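Local coordinates for conserved hypothetical exported protein (Bacteroides fragilis, PDB 4JJA) that is of unproven function but may act as an exo-beta-N-acetylmuramidase on peptidoglycan fragments, at residues 10-15 with 198-203; 52-57 with 81-86; 108-113 with 209-214; 149-154 with 353-358; 257-262 with 308-313. All coordinates share one frame; numbering follows the deposited sequence.

Contact 1 (10-15 with 198-203); sequences AEQTKA and TVIPCK
Ala15 and Ile200 mark the nearest backbone approach of 10-15 to 198-203, their CA atoms 7.3 Å apart, so the two segments meet through the side chain of Gln12, a backbone carbonyl and a water rather than by backbone pairing. Strand 197-200 is an outermost strand of the six-stranded parallel sheet of this Rossmann-like domain, and the chain leaves it through Pro201. On the other segment Gln12 is the centre of an inverse gamma turn, closed by a weak bond from Thr13 N to Glu11 O, just where the chain enters helix 13-20.

The case illustrates how one primary amide can join a segment near the N-terminus to a sheet edge. CG of Gln12 stands anti to the carbonyl carbon (chi1 -60°), and the chain then runs extended toward the other segment. Its NE2 donates to Pro201 O at 2.9 Å, tilted somewhat from both the carbonyl plane and its own amide plane, and also reaches back to Ile8 O. A water donates to Gln12 OE1 at 2.6 Å and again to Pro201 O at 2.8 Å, so this carbonyl accepts twice and the amide is fixed at both ends. Beside it, Ala15 CB touches Ile200 CG2 at 4.2 Å. The aliphatic chain of Lys203 passes obliquely across the amide, bringing its CE within 3.4 Å of Gln12 OE1.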
# COMPACT_ATOMS: atom_id res chain seq x y z
N ALA A 10 -4.26 16.47 -6.89
CA ALA A 10 -4.97 17.41 -6.01
C ALA A 10 -4.49 18.85 -6.17
O ALA A 10 -5.24 19.78 -5.86
CB ALA A 10 -4.87 16.98 -4.57
N GLU A 11 -3.27 19.07 -6.66
CA GLU A 11 -2.75 20.42 -6.90
C GLU A 11 -3.38 21.08 -8.11
O GLU A 11 -3.32 22.31 -8.25
CB GLU A 11 -1.24 20.34 -7.16
CG GLU A 11 -0.42 20.04 -5.97
CD GLU A 11 1.06 19.96 -6.30
OE1 GLU A 11 1.52 18.88 -6.71
OE2 GLU A 11 1.76 21.00 -6.19
N GLN A 12 -3.93 20.29 -9.01
CA GLN A 12 -4.41 20.75 -10.31
C GLN A 12 -5.89 21.20 -10.21
O GLN A 12 -6.78 20.64 -10.85
CB GLN A 12 -4.26 19.66 -11.35
CG GLN A 12 -2.80 19.26 -11.51
CD GLN A 12 -2.68 18.03 -12.38
OE1 GLN A 12 -3.12 18.04 -13.56
NE2 GLN A 12 -2.04 16.99 -11.86
N THR A 13 -6.12 22.19 -9.35
CA THR A 13 -7.48 22.59 -9.05
C THR A 13 -8.25 23.04 -10.28
O THR A 13 -9.44 22.82 -10.37
CB THR A 13 -7.54 23.63 -7.97
OG1 THR A 13 -6.87 24.80 -8.43
CG2 THR A 13 -6.90 23.14 -6.68
N LYS A 14 -7.59 23.64 -11.27
CA LYS A 14 -8.35 24.04 -12.46
C LYS A 14 -8.86 22.84 -13.26
O LYS A 14 -9.87 22.93 -14.00
CB LYS A 14 -7.55 25.07 -13.29
CG LYS A 14 -7.37 26.41 -12.55
CD LYS A 14 -6.31 27.32 -13.17
CE LYS A 14 -6.46 27.38 -14.70
NZ LYS A 14 -5.23 27.97 -15.39
N ALA A 15 -8.24 21.68 -13.08
CA ALA A 15 -8.69 20.47 -13.71
C ALA A 15 -9.93 19.83 -13.10
O ALA A 15 -10.70 19.22 -13.80
CB ALA A 15 -7.55 19.40 -13.81
N THR A 198 -13.23 8.90 -12.91
CA THR A 198 -12.39 9.87 -13.58
C THR A 198 -11.12 10.03 -12.77
O THR A 198 -11.20 10.14 -11.55
CB THR A 198 -13.10 11.23 -13.65
OG1 THR A 198 -14.33 11.08 -14.35
CG2 THR A 198 -12.20 12.34 -14.25
N VAL A 199 -9.98 9.94 -13.43
CA VAL A 199 -8.69 10.16 -12.79
C VAL A 199 -8.11 11.49 -13.26
O VAL A 199 -8.06 11.75 -14.46
CB VAL A 199 -7.69 9.01 -13.06
CG1 VAL A 199 -6.42 9.25 -12.27
CG2 VAL A 199 -8.33 7.65 -12.79
N ILE A 200 -7.65 12.31 -12.31
CA ILE A 200 -6.81 13.48 -12.60
C ILE A 200 -5.37 12.99 -12.42
O ILE A 200 -4.91 12.77 -11.30
CB ILE A 200 -7.08 14.67 -11.66
CG1 ILE A 200 -8.57 15.01 -11.63
CG2 ILE A 200 -6.19 15.86 -12.06
CD1 ILE A 200 -9.21 15.37 -13.01
N PRO A 201 -4.65 12.74 -13.51
CA PRO A 201 -3.31 12.18 -13.40
C PRO A 201 -2.30 13.17 -12.89
O PRO A 201 -2.45 14.37 -13.06
CB PRO A 201 -2.97 11.76 -14.86
CG PRO A 201 -4.24 11.63 -15.56
CD PRO A 201 -5.13 12.66 -14.91
N CYS A 202 -1.24 12.65 -12.28
CA CYS A 202 -0.12 13.48 -11.96
C CYS A 202 0.54 14.02 -13.24
O CYS A 202 0.51 13.36 -14.27
CB CYS A 202 0.96 12.68 -11.26
SG CYS A 202 0.47 11.90 -9.71
N LYS A 203 1.17 15.18 -13.11
CA LYS A 203 2.05 15.70 -14.17
C LYS A 203 3.49 15.50 -13.76
O LYS A 203 3.79 15.41 -12.57
CB LYS A 203 1.80 17.16 -14.44
CG LYS A 203 0.38 17.43 -14.94
CD LYS A 203 0.14 18.92 -15.22
CE LYS A 203 -1.11 19.16 -16.03
NZ LYS A 203 -1.39 18.15 -17.09
O HOH W 1 -3.64 15.99 -15.00

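Contact 2 (52-57 with 81-86); sequences VAIFSP and VPILSL
The carbonyl oxygen of Ile54 is met twice by the neighbouring strand: Leu84 N donates to Ile54 O at 2.7 Å, nearly along the C=O axis, and Ile83 CA approaches Ile54 O at 3.4 Å in a CA-H...O contact. This is parallel pairing, in which one strand's residues bond to both neighbours of their partner. Ile54 N binds Pro82 O at 2.9 Å, Ser56 N binds Leu84 O, and Leu86 N closes the series on Ser56 O with a more bent geometry (134° at the hydrogen). Strand 83-85 joins 50-56 as an outermost strand of the sheet.

On one face Ile54 and Ile83 meet through their CG1 atoms at 3.7 Å. Ile54 has CG1 between N and the carbonyl carbon (chi1 61°), while its CG2 leans on Val81 CG1, beside helix 40-46. Ser56 OG, there too, is hydrogen-bonded to Glu58 N. The other face carries Phe55, whose CE1 lies 3.6 Å from Leu84 CD1 and whose CD1 meets Leu86 CD2. At the start of the pairing Pro82 has no N-H to give, and its CG lies 3.1 Å from Val52 O. The chemistry implies that backbone bonds set the register, while apolar side chains pack on either face.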
# COMPACT_ATOMS: atom_id res chain seq x y z
N VAL A 52 -19.70 16.71 2.40
CA VAL A 52 -20.72 16.20 3.30
C VAL A 52 -20.25 15.02 4.11
O VAL A 52 -20.92 14.67 5.10
CB VAL A 52 -22.00 15.82 2.50
CG1 VAL A 52 -22.56 17.06 1.77
CG2 VAL A 52 -21.82 14.67 1.59
N ALA A 53 -19.14 14.39 3.73
CA ALA A 53 -18.66 13.24 4.45
C ALA A 53 -17.22 12.91 4.09
O ALA A 53 -16.78 13.17 3.01
CB ALA A 53 -19.53 12.01 4.16
N ILE A 54 -16.52 12.37 5.06
CA ILE A 54 -15.23 11.79 4.81
C ILE A 54 -15.13 10.33 5.27
O ILE A 54 -15.55 9.98 6.37
CB ILE A 54 -14.16 12.66 5.36
CG1 ILE A 54 -14.24 12.87 6.84
CG2 ILE A 54 -14.27 14.04 4.70
CD1 ILE A 54 -13.60 14.22 7.24
N PHE A 55 -14.62 9.47 4.39
CA PHE A 55 -14.37 8.08 4.68
C PHE A 55 -12.88 7.92 4.92
O PHE A 55 -12.07 8.41 4.13
CB PHE A 55 -14.74 7.25 3.46
CG PHE A 55 -16.23 7.20 3.16
CD1 PHE A 55 -17.04 6.32 3.86
CD2 PHE A 55 -16.79 7.95 2.14
CE1 PHE A 55 -18.40 6.27 3.60
CE2 PHE A 55 -18.15 7.90 1.87
CZ PHE A 55 -18.95 7.06 2.60
N SER A 56 -12.51 7.26 6.00
CA SER A 56 -11.10 7.07 6.29
C SER A 56 -10.80 5.60 6.50
O SER A 56 -11.62 4.90 7.07
CB SER A 56 -10.68 7.87 7.50
OG SER A 56 -9.32 7.58 7.81
N PRO A 57 -9.64 5.12 6.04
CA PRO A 57 -9.22 3.77 6.46
C PRO A 57 -8.67 3.74 7.93
O PRO A 57 -8.39 2.65 8.42
CB PRO A 57 -8.15 3.43 5.44
CG PRO A 57 -7.47 4.73 5.14
CD PRO A 57 -8.58 5.80 5.26
N VAL A 81 -17.74 18.13 9.38
CA VAL A 81 -18.07 17.09 8.42
C VAL A 81 -18.08 15.70 9.11
O VAL A 81 -17.14 15.39 9.80
CB VAL A 81 -17.04 17.15 7.27
CG1 VAL A 81 -17.28 16.04 6.28
CG2 VAL A 81 -17.11 18.53 6.60
N PRO A 82 -19.12 14.87 8.92
CA PRO A 82 -19.05 13.52 9.51
C PRO A 82 -17.86 12.67 8.99
O PRO A 82 -17.49 12.75 7.80
CB PRO A 82 -20.40 12.89 9.16
CG PRO A 82 -20.97 13.70 8.07
CD PRO A 82 -20.36 15.08 8.16
N ILE A 83 -17.28 11.87 9.88
CA ILE A 83 -16.10 11.02 9.60
C ILE A 83 -16.46 9.57 9.74
O ILE A 83 -16.89 9.14 10.83
CB ILE A 83 -14.98 11.26 10.61
CG1 ILE A 83 -14.46 12.67 10.56
CG2 ILE A 83 -13.83 10.28 10.39
CD1 ILE A 83 -13.38 12.91 11.58
N LEU A 84 -16.25 8.79 8.67
CA LEU A 84 -16.72 7.41 8.61
C LEU A 84 -15.54 6.42 8.43
O LEU A 84 -14.88 6.41 7.41
CB LEU A 84 -17.78 7.25 7.51
CG LEU A 84 -18.82 8.40 7.50
CD1 LEU A 84 -19.68 8.39 6.20
CD2 LEU A 84 -19.72 8.36 8.73
N SER A 85 -15.28 5.59 9.44
CA SER A 85 -14.22 4.58 9.34
C SER A 85 -14.63 3.43 8.44
O SER A 85 -15.82 3.09 8.37
CB SER A 85 -13.86 4.05 10.73
OG SER A 85 -13.32 5.08 11.54
N LEU A 86 -13.66 2.83 7.75
CA LEU A 86 -13.90 1.68 6.83
C LEU A 86 -13.24 0.36 7.29
O LEU A 86 -12.48 0.31 8.26
CB LEU A 86 -13.43 2.03 5.41
CG LEU A 86 -14.27 3.07 4.66
CD1 LEU A 86 -13.70 3.29 3.26
CD2 LEU A 86 -15.72 2.62 4.58

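Contact 3 (108-113 with 209-214); sequences DIQDVG and TMYRLP
Gln110 and Leu213 carry most of this meeting of two irregular loops, one following strand 104-107 of the parallel Rossmann-like sheet, the other leading to helix 224-233. No direct hydrogen bond links them, and the principle on display is a glutamine that serves as both an apolar surface and a polar relay.

The apolar part comes first. CG of Gln110 is anti to the backbone N (chi1 -177°) and lies 3.5 Å from Leu213 CD2. The two side chains run obliquely past one another, Leu213 CG approaching Gln110 CD to 3.9 Å and Leu213 CD1 sitting close to NE2. Val112 CG1 adds a looser touch on Leu213 CD2 at 4.4 Å. Leu213 also packs on Ile227, and Val112 on Tyr230, both of helix 224-233.

Polar bonds within the first loop orient the amide that faces the second. The bend at chi2 (63°) places CD; separately, NE2 of Gln110 donates to Asp111 O at 2.9 Å, nearly straight and in both the carbonyl and the amide plane, on a lone pair. It has a second acceptor in Pro143 O. With two acceptors for NE2 and a water on OE1, the rotation of the amide is probably restrained.

The third kind is water-mediated. Gln110 and Tyr211 reach toward each other tip to tip, with amide and ring planes 32° apart and Gln110 OE1 standing 3.7 Å from Tyr211 CE2. A water donates to Gln110 OE1 at 2.7 Å and lies 2.8 Å from Tyr211 OH.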
# COMPACT_ATOMS: atom_id res chain seq x y z
N ASP A 108 -8.26 10.59 -2.54
CA ASP A 108 -6.99 11.33 -2.49
C ASP A 108 -6.19 10.81 -1.32
O ASP A 108 -6.37 11.26 -0.20
CB ASP A 108 -7.18 12.86 -2.39
CG ASP A 108 -5.84 13.62 -2.53
OD1 ASP A 108 -4.93 13.18 -3.32
OD2 ASP A 108 -5.66 14.67 -1.83
N ILE A 109 -5.28 9.88 -1.59
CA ILE A 109 -4.62 9.20 -0.51
C ILE A 109 -3.31 8.68 -1.01
O ILE A 109 -3.23 8.25 -2.17
CB ILE A 109 -5.52 8.08 0.09
CG1 ILE A 109 -5.03 7.62 1.48
CG2 ILE A 109 -5.73 6.89 -0.88
CD1 ILE A 109 -6.06 6.76 2.20
N GLN A 110 -2.30 8.68 -0.15
CA GLN A 110 -0.94 8.24 -0.53
C GLN A 110 -0.74 6.76 -0.18
O GLN A 110 -0.71 6.39 1.00
CB GLN A 110 0.13 9.10 0.14
CG GLN A 110 1.54 8.72 -0.28
CD GLN A 110 1.77 8.92 -1.77
OE1 GLN A 110 1.73 10.05 -2.26
NE2 GLN A 110 2.00 7.84 -2.50
N ASP A 111 -0.50 5.95 -1.22
CA ASP A 111 -0.27 4.53 -1.16
C ASP A 111 1.24 4.22 -1.22
O ASP A 111 2.05 5.09 -1.57
CB ASP A 111 -0.98 3.89 -2.41
CG ASP A 111 -0.87 2.42 -2.45
OD1 ASP A 111 -1.10 1.79 -1.40
OD2 ASP A 111 -0.50 1.89 -3.53
N VAL A 112 1.64 2.95 -1.00
CA VAL A 112 3.04 2.54 -1.12
C VAL A 112 3.31 1.45 -2.15
O VAL A 112 4.44 1.05 -2.33
CB VAL A 112 3.66 2.17 0.24
CG1 VAL A 112 3.55 3.36 1.22
CG2 VAL A 112 2.99 0.97 0.82
N GLY A 113 2.26 0.97 -2.82
CA GLY A 113 2.43 0.04 -3.95
C GLY A 113 2.60 -1.42 -3.71
O GLY A 113 3.22 -2.12 -4.48
N THR A 209 9.89 7.60 -12.34
CA THR A 209 10.06 8.65 -11.39
C THR A 209 10.11 8.04 -9.99
O THR A 209 9.26 7.22 -9.65
CB THR A 209 8.89 9.61 -11.44
OG1 THR A 209 8.73 10.11 -12.75
CG2 THR A 209 9.02 10.77 -10.42
N MSE A 210 11.03 8.49 -9.16
CA MSE A 210 11.21 8.04 -7.79
C MSE A 210 10.70 9.10 -6.84
O MSE A 210 11.48 9.84 -6.23
CB MSE A 210 12.68 7.71 -7.51
CG MSE A 210 13.25 6.73 -8.53
SE MSE A 210 12.30 5.05 -8.75
CE MSE A 210 12.50 4.37 -6.95
N TYR A 211 9.38 9.20 -6.73
CA TYR A 211 8.75 10.15 -5.85
C TYR A 211 8.98 9.80 -4.42
O TYR A 211 8.79 8.64 -4.03
CB TYR A 211 7.28 10.23 -6.15
CG TYR A 211 6.48 11.18 -5.28
CD1 TYR A 211 6.45 12.54 -5.51
CD2 TYR A 211 5.67 10.69 -4.26
CE1 TYR A 211 5.66 13.36 -4.74
CE2 TYR A 211 4.87 11.50 -3.51
CZ TYR A 211 4.85 12.85 -3.78
OH TYR A 211 4.01 13.63 -2.98
N ARG A 212 9.29 10.80 -3.60
CA ARG A 212 9.52 10.64 -2.17
C ARG A 212 8.35 11.24 -1.40
O ARG A 212 7.89 12.32 -1.73
CB ARG A 212 10.83 11.32 -1.78
CG ARG A 212 12.00 10.63 -2.40
CD ARG A 212 13.33 11.18 -2.02
NE ARG A 212 13.82 10.85 -0.73
CZ ARG A 212 14.57 9.79 -0.46
NH1 ARG A 212 14.89 8.90 -1.38
NH2 ARG A 212 15.02 9.66 0.75
N LEU A 213 7.85 10.52 -0.43
CA LEU A 213 6.64 10.88 0.26
C LEU A 213 6.96 11.93 1.31
O LEU A 213 7.80 11.72 2.16
CB LEU A 213 6.05 9.65 0.97
CG LEU A 213 5.22 8.75 0.09
CD1 LEU A 213 5.78 8.27 -1.18
CD2 LEU A 213 4.66 7.62 0.89
N PRO A 214 6.26 13.07 1.28
CA PRO A 214 6.52 14.10 2.30
C PRO A 214 6.02 13.74 3.68
O PRO A 214 6.57 14.25 4.67
CB PRO A 214 5.78 15.31 1.74
CG PRO A 214 4.63 14.71 0.87
CD PRO A 214 5.27 13.52 0.26
O HOH W 2 1.82 12.64 -1.47

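Contact 4 (149-154 with 353-358); sequences YVDGPI and RDVERF
Asp151 and Val355 bring their CA atoms to 6.0 Å where the irregular chain 149-154 runs past one side of helix 352-362, with Pro153 and Asp354 nearly as close. The contact shows how a loop can be held to a helix by one carboxylate and a few branched side chains.

Asp354 is the polar centre. Ile154 N donates to Asp354 OD2 at 3.0 Å, coming from above the carboxylate plane, 42° out of it. A water also donates to Asp354 OD2 and, at 2.8 Å, to Ile154 O, so it spans the same two residues. The second oxygen is engaged within the helix: Arg357 NH2 forms a salt bridge to Asp354 OD1 at 2.9 Å, on the anti side. Both oxygens being occupied, the carboxylate is restrained in rotation and its charge is probably partly offset.

Beside it come the van der Waals contacts. Ile154 lays CG1 obliquely over Asp354 CB, and its CD1 reaches Asp354 O at 3.5 Å. Val355 spreads its two methyls along the loop: CG1 meets Val150 CG1 at 3.9 Å as the two side chains slide past in opposite directions, whereas CG2 sits 3.6 Å from Gly152 O. That carbonyl is buried without any polar partner. Val150 CG1 finally reaches Phe358 CD2 at 4.0 Å, crossing at about a right angle.

Beyond the contact, Pro169 covers Val150 and Phe358, and Asp151 turns to Trp351 and Lys348. The loop following strand 136-140 is thus bound to both helix 352-362 and the end of helix 344-350.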
# COMPACT_ATOMS: atom_id res chain seq x y z
N TYR A 149 8.66 -0.70 -10.72
CA TYR A 149 8.81 -2.10 -11.07
C TYR A 149 7.57 -2.86 -10.74
O TYR A 149 6.67 -2.36 -10.08
CB TYR A 149 10.04 -2.73 -10.42
CG TYR A 149 10.03 -2.95 -8.93
CD1 TYR A 149 9.92 -1.91 -8.02
CD2 TYR A 149 10.19 -4.25 -8.42
CE1 TYR A 149 9.99 -2.18 -6.62
CE2 TYR A 149 10.27 -4.49 -7.07
CZ TYR A 149 10.19 -3.46 -6.18
OH TYR A 149 10.32 -3.74 -4.84
N VAL A 150 7.54 -4.11 -11.21
CA VAL A 150 6.50 -5.10 -10.95
C VAL A 150 7.25 -6.35 -10.46
O VAL A 150 8.27 -6.73 -11.05
CB VAL A 150 5.67 -5.40 -12.20
CG1 VAL A 150 4.59 -6.46 -11.92
CG2 VAL A 150 5.07 -4.09 -12.75
N ASP A 151 6.77 -6.98 -9.38
CA ASP A 151 7.51 -8.13 -8.86
C ASP A 151 6.62 -9.00 -8.00
O ASP A 151 5.65 -8.56 -7.38
CB ASP A 151 8.72 -7.64 -8.04
CG ASP A 151 9.93 -8.54 -8.11
OD1 ASP A 151 9.88 -9.57 -8.78
OD2 ASP A 151 10.94 -8.14 -7.45
N GLY A 152 7.04 -10.25 -7.91
CA GLY A 152 6.40 -11.23 -7.07
C GLY A 152 5.33 -12.04 -7.80
O GLY A 152 4.89 -11.68 -8.88
N PRO A 153 4.93 -13.18 -7.21
CA PRO A 153 3.87 -13.97 -7.78
C PRO A 153 2.56 -13.21 -7.87
O PRO A 153 2.26 -12.41 -6.97
CB PRO A 153 3.73 -15.14 -6.79
CG PRO A 153 4.80 -15.07 -5.87
CD PRO A 153 5.36 -13.69 -5.90
N ILE A 154 1.76 -13.50 -8.88
CA ILE A 154 0.37 -13.07 -8.88
C ILE A 154 -0.36 -13.84 -7.79
O ILE A 154 -0.19 -15.04 -7.65
CB ILE A 154 -0.28 -13.27 -10.28
CG1 ILE A 154 0.40 -12.34 -11.35
CG2 ILE A 154 -1.78 -13.02 -10.23
CD1 ILE A 154 0.04 -12.64 -12.82
N ARG A 353 7.72 -15.09 -15.22
CA ARG A 353 6.67 -15.16 -16.22
C ARG A 353 5.39 -14.49 -15.77
O ARG A 353 4.79 -13.74 -16.54
CB ARG A 353 6.39 -16.61 -16.59
CG ARG A 353 7.55 -17.22 -17.38
CD ARG A 353 7.56 -16.77 -18.80
NE ARG A 353 6.41 -17.32 -19.46
CZ ARG A 353 6.42 -18.03 -20.56
NH1 ARG A 353 7.55 -18.17 -21.24
NH2 ARG A 353 5.27 -18.49 -21.00
N ASP A 354 5.01 -14.73 -14.52
CA ASP A 354 3.79 -14.07 -13.93
C ASP A 354 3.96 -12.54 -14.10
O ASP A 354 3.03 -11.83 -14.47
CB ASP A 354 3.62 -14.33 -12.40
CG ASP A 354 2.76 -15.53 -12.01
OD1 ASP A 354 2.24 -16.25 -12.92
OD2 ASP A 354 2.64 -15.72 -10.72
N VAL A 355 5.14 -12.04 -13.76
CA VAL A 355 5.38 -10.61 -13.84
C VAL A 355 5.28 -10.12 -15.30
O VAL A 355 4.67 -9.08 -15.57
CB VAL A 355 6.75 -10.24 -13.25
CG1 VAL A 355 7.20 -8.83 -13.61
CG2 VAL A 355 6.73 -10.41 -11.69
N GLU A 356 5.90 -10.87 -16.23
CA GLU A 356 5.83 -10.55 -17.68
C GLU A 356 4.39 -10.41 -18.10
O GLU A 356 3.98 -9.41 -18.69
CB GLU A 356 6.50 -11.65 -18.51
CG GLU A 356 8.02 -11.61 -18.34
CD GLU A 356 8.79 -12.75 -19.05
OE1 GLU A 356 8.20 -13.66 -19.68
OE2 GLU A 356 10.02 -12.73 -18.90
N ARG A 357 3.61 -11.42 -17.78
CA ARG A 357 2.21 -11.45 -18.16
C ARG A 357 1.41 -10.34 -17.52
O ARG A 357 0.57 -9.74 -18.20
CB ARG A 357 1.55 -12.78 -17.78
CG ARG A 357 1.99 -14.00 -18.66
CD ARG A 357 1.26 -15.32 -18.32
NE ARG A 357 1.57 -15.93 -17.04
CZ ARG A 357 2.50 -16.86 -16.82
NH1 ARG A 357 3.22 -17.33 -17.84
NH2 ARG A 357 2.70 -17.33 -15.59
N PHE A 358 1.70 -10.03 -16.27
CA PHE A 358 0.97 -8.92 -15.65
C PHE A 358 1.30 -7.58 -16.29
O PHE A 358 0.43 -6.72 -16.42
CB PHE A 358 1.23 -8.88 -14.14
CG PHE A 358 0.33 -7.90 -13.45
CD1 PHE A 358 -0.99 -8.22 -13.23
CD2 PHE A 358 0.76 -6.66 -13.02
CE1 PHE A 358 -1.86 -7.29 -12.60
CE2 PHE A 358 -0.09 -5.74 -12.42
CZ PHE A 358 -1.39 -6.10 -12.20
O HOH W 3 0.59 -17.13 -9.33

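Contact 5 (257-262 with 308-313); sequences PNMTGY and IDAYHN
Asn313 and Thr260 form the tight part of this contact, a loop held to one side of helix 305-314. Thr260 N donates to Asn313 OD1 at 2.9 Å, in the carbonyl plane and on a lone pair. In return Asn313 ND2 donates to Thr260 O at 2.9 Å, again on a lone pair. The amide thus reads both backbone groups of one residue, much as a neighbouring strand would, and its CG is placed for this by standing anti to the backbone N (chi1 -173°).

One helical turn earlier, Tyr262 and Asp309 reach toward each other tip to tip. Tyr262 OH donates to Asp309 OD2 at 3.0 Å, meeting it from above the carboxylate plane, and the ring and carboxylate planes are 72° apart. The same oxygen is bonded to Tyr254 OH, so it takes two phenols. Asn313 OD1 lies in plane at the edge of the Tyr262 ring, 3.5 Å from Tyr262 CE2. On the buried side, at Met259, the selenium of this selenomethionine touches Ala310 CB at 4.1 Å, and Asn313 OD1 also lies 3.5 Å from Met259 CG.

The outer side is looser. Thr260 is exposed, its CB 4.3 Å from Asn313 OD1, and its hydroxyl turns back within the loop to donate to Asn258 O. Gly261, also exposed, carries the chain round at positive phi.

This loop leads from strand 253-256 to strand 265-266, the two outer strands of a three-stranded antiparallel sheet. The arrangement is an example of side-chain mimicry of peptide hydrogen bonding, here joining a sheet connection to a helix in the C-terminal NamZ region.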
# COMPACT_ATOMS: atom_id res chain seq x y z
N PRO A 257 15.32 -13.17 18.96
CA PRO A 257 16.16 -13.55 20.12
C PRO A 257 16.95 -14.84 20.01
O PRO A 257 17.92 -15.01 20.72
CB PRO A 257 15.17 -13.65 21.26
CG PRO A 257 13.87 -13.30 20.74
CD PRO A 257 13.92 -12.95 19.31
N ASN A 258 16.50 -15.74 19.13
CA ASN A 258 17.11 -17.05 18.95
C ASN A 258 18.14 -17.05 17.82
O ASN A 258 18.91 -17.98 17.71
CB ASN A 258 16.04 -18.14 18.76
CG ASN A 258 15.22 -18.39 20.04
OD1 ASN A 258 14.39 -17.53 20.47
ND2 ASN A 258 15.49 -19.50 20.71
N MSE A 259 18.19 -15.99 16.99
CA MSE A 259 19.13 -15.93 15.89
C MSE A 259 20.52 -15.78 16.44
O MSE A 259 20.74 -15.15 17.49
CB MSE A 259 18.75 -14.80 14.93
CG MSE A 259 17.70 -15.29 13.90
SE MSE A 259 16.90 -13.95 12.79
CE MSE A 259 18.44 -13.27 11.97
N THR A 260 21.47 -16.38 15.75
CA THR A 260 22.75 -16.68 16.39
C THR A 260 23.86 -16.41 15.40
O THR A 260 23.78 -16.75 14.22
CB THR A 260 22.76 -18.22 16.88
OG1 THR A 260 21.74 -18.46 17.89
CG2 THR A 260 24.13 -18.69 17.41
N GLY A 261 24.90 -15.72 15.86
CA GLY A 261 26.02 -15.41 15.00
C GLY A 261 26.05 -14.06 14.28
O GLY A 261 26.78 -13.87 13.30
N TYR A 262 25.27 -13.13 14.80
CA TYR A 262 25.08 -11.83 14.16
C TYR A 262 25.77 -10.68 14.91
O TYR A 262 25.80 -10.72 16.15
CB TYR A 262 23.58 -11.55 14.07
CG TYR A 262 22.90 -12.43 13.07
CD1 TYR A 262 22.88 -12.10 11.71
CD2 TYR A 262 22.34 -13.64 13.48
CE1 TYR A 262 22.24 -12.95 10.77
CE2 TYR A 262 21.71 -14.46 12.56
CZ TYR A 262 21.70 -14.13 11.20
OH TYR A 262 21.08 -14.99 10.30
N ILE A 308 15.42 -16.18 3.68
CA ILE A 308 16.15 -17.44 3.60
C ILE A 308 17.23 -17.50 4.67
O ILE A 308 17.45 -18.53 5.32
CB ILE A 308 16.67 -17.63 2.16
CG1 ILE A 308 15.50 -17.86 1.21
CG2 ILE A 308 17.77 -18.74 2.08
CD1 ILE A 308 15.87 -17.88 -0.27
N ASP A 309 17.91 -16.38 4.88
CA ASP A 309 18.91 -16.30 5.93
C ASP A 309 18.33 -16.63 7.30
O ASP A 309 18.88 -17.45 8.04
CB ASP A 309 19.51 -14.89 5.92
CG ASP A 309 20.55 -14.66 6.99
OD1 ASP A 309 21.48 -15.46 7.02
OD2 ASP A 309 20.48 -13.66 7.67
N ALA A 310 17.24 -15.95 7.64
CA ALA A 310 16.64 -16.20 8.93
C ALA A 310 16.12 -17.62 9.09
O ALA A 310 16.28 -18.23 10.13
CB ALA A 310 15.52 -15.20 9.18
N TYR A 311 15.51 -18.17 8.02
CA TYR A 311 14.99 -19.52 8.06
C TYR A 311 16.09 -20.51 8.40
O TYR A 311 15.94 -21.33 9.32
CB TYR A 311 14.36 -19.89 6.71
CG TYR A 311 14.03 -21.37 6.61
CD1 TYR A 311 12.92 -21.86 7.23
CD2 TYR A 311 14.85 -22.26 6.00
CE1 TYR A 311 12.60 -23.20 7.23
CE2 TYR A 311 14.55 -23.59 5.97
CZ TYR A 311 13.43 -24.07 6.58
OH TYR A 311 13.13 -25.43 6.60
N HIS A 312 17.19 -20.46 7.69
CA HIS A 312 18.25 -21.40 7.93
C HIS A 312 18.97 -21.16 9.24
O HIS A 312 19.48 -22.10 9.85
CB HIS A 312 19.25 -21.44 6.76
CG HIS A 312 18.66 -22.03 5.53
ND1 HIS A 312 18.29 -23.36 5.43
CD2 HIS A 312 18.35 -21.46 4.34
CE1 HIS A 312 17.75 -23.58 4.24
NE2 HIS A 312 17.79 -22.44 3.55
N ASN A 313 19.03 -19.92 9.70
CA ASN A 313 19.70 -19.65 10.95
C ASN A 313 18.91 -20.17 12.13
O ASN A 313 19.48 -20.70 13.09
CB ASN A 313 19.95 -18.15 11.12
CG ASN A 313 20.81 -17.84 12.33
OD1 ASN A 313 20.30 -17.55 13.38
ND2 ASN A 313 22.11 -18.06 12.23

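Contacts 1 and 2 share the six-stranded parallel sheet but lie at its two outermost strands, 197-200 and 83-85, centres about 22 Å apart. Contact 3 touches both: Ala10 packs on Asp108, and Pro57 on Ile109, so the loop after strand 104-107 connects the two sides. Along the chain, contact 2 closes before contact 3 opens, whereas the segments of contacts 1 and 3 alternate. Contact 4, about 21 Å from contact 3 between centres, ties the N-terminal family region to a helix of the C-terminal one. Contact 5 belongs wholly to the latter, its centre about 48 Å from that of contact 1, and both its segments fall between those of contact 4. Together they span both regions.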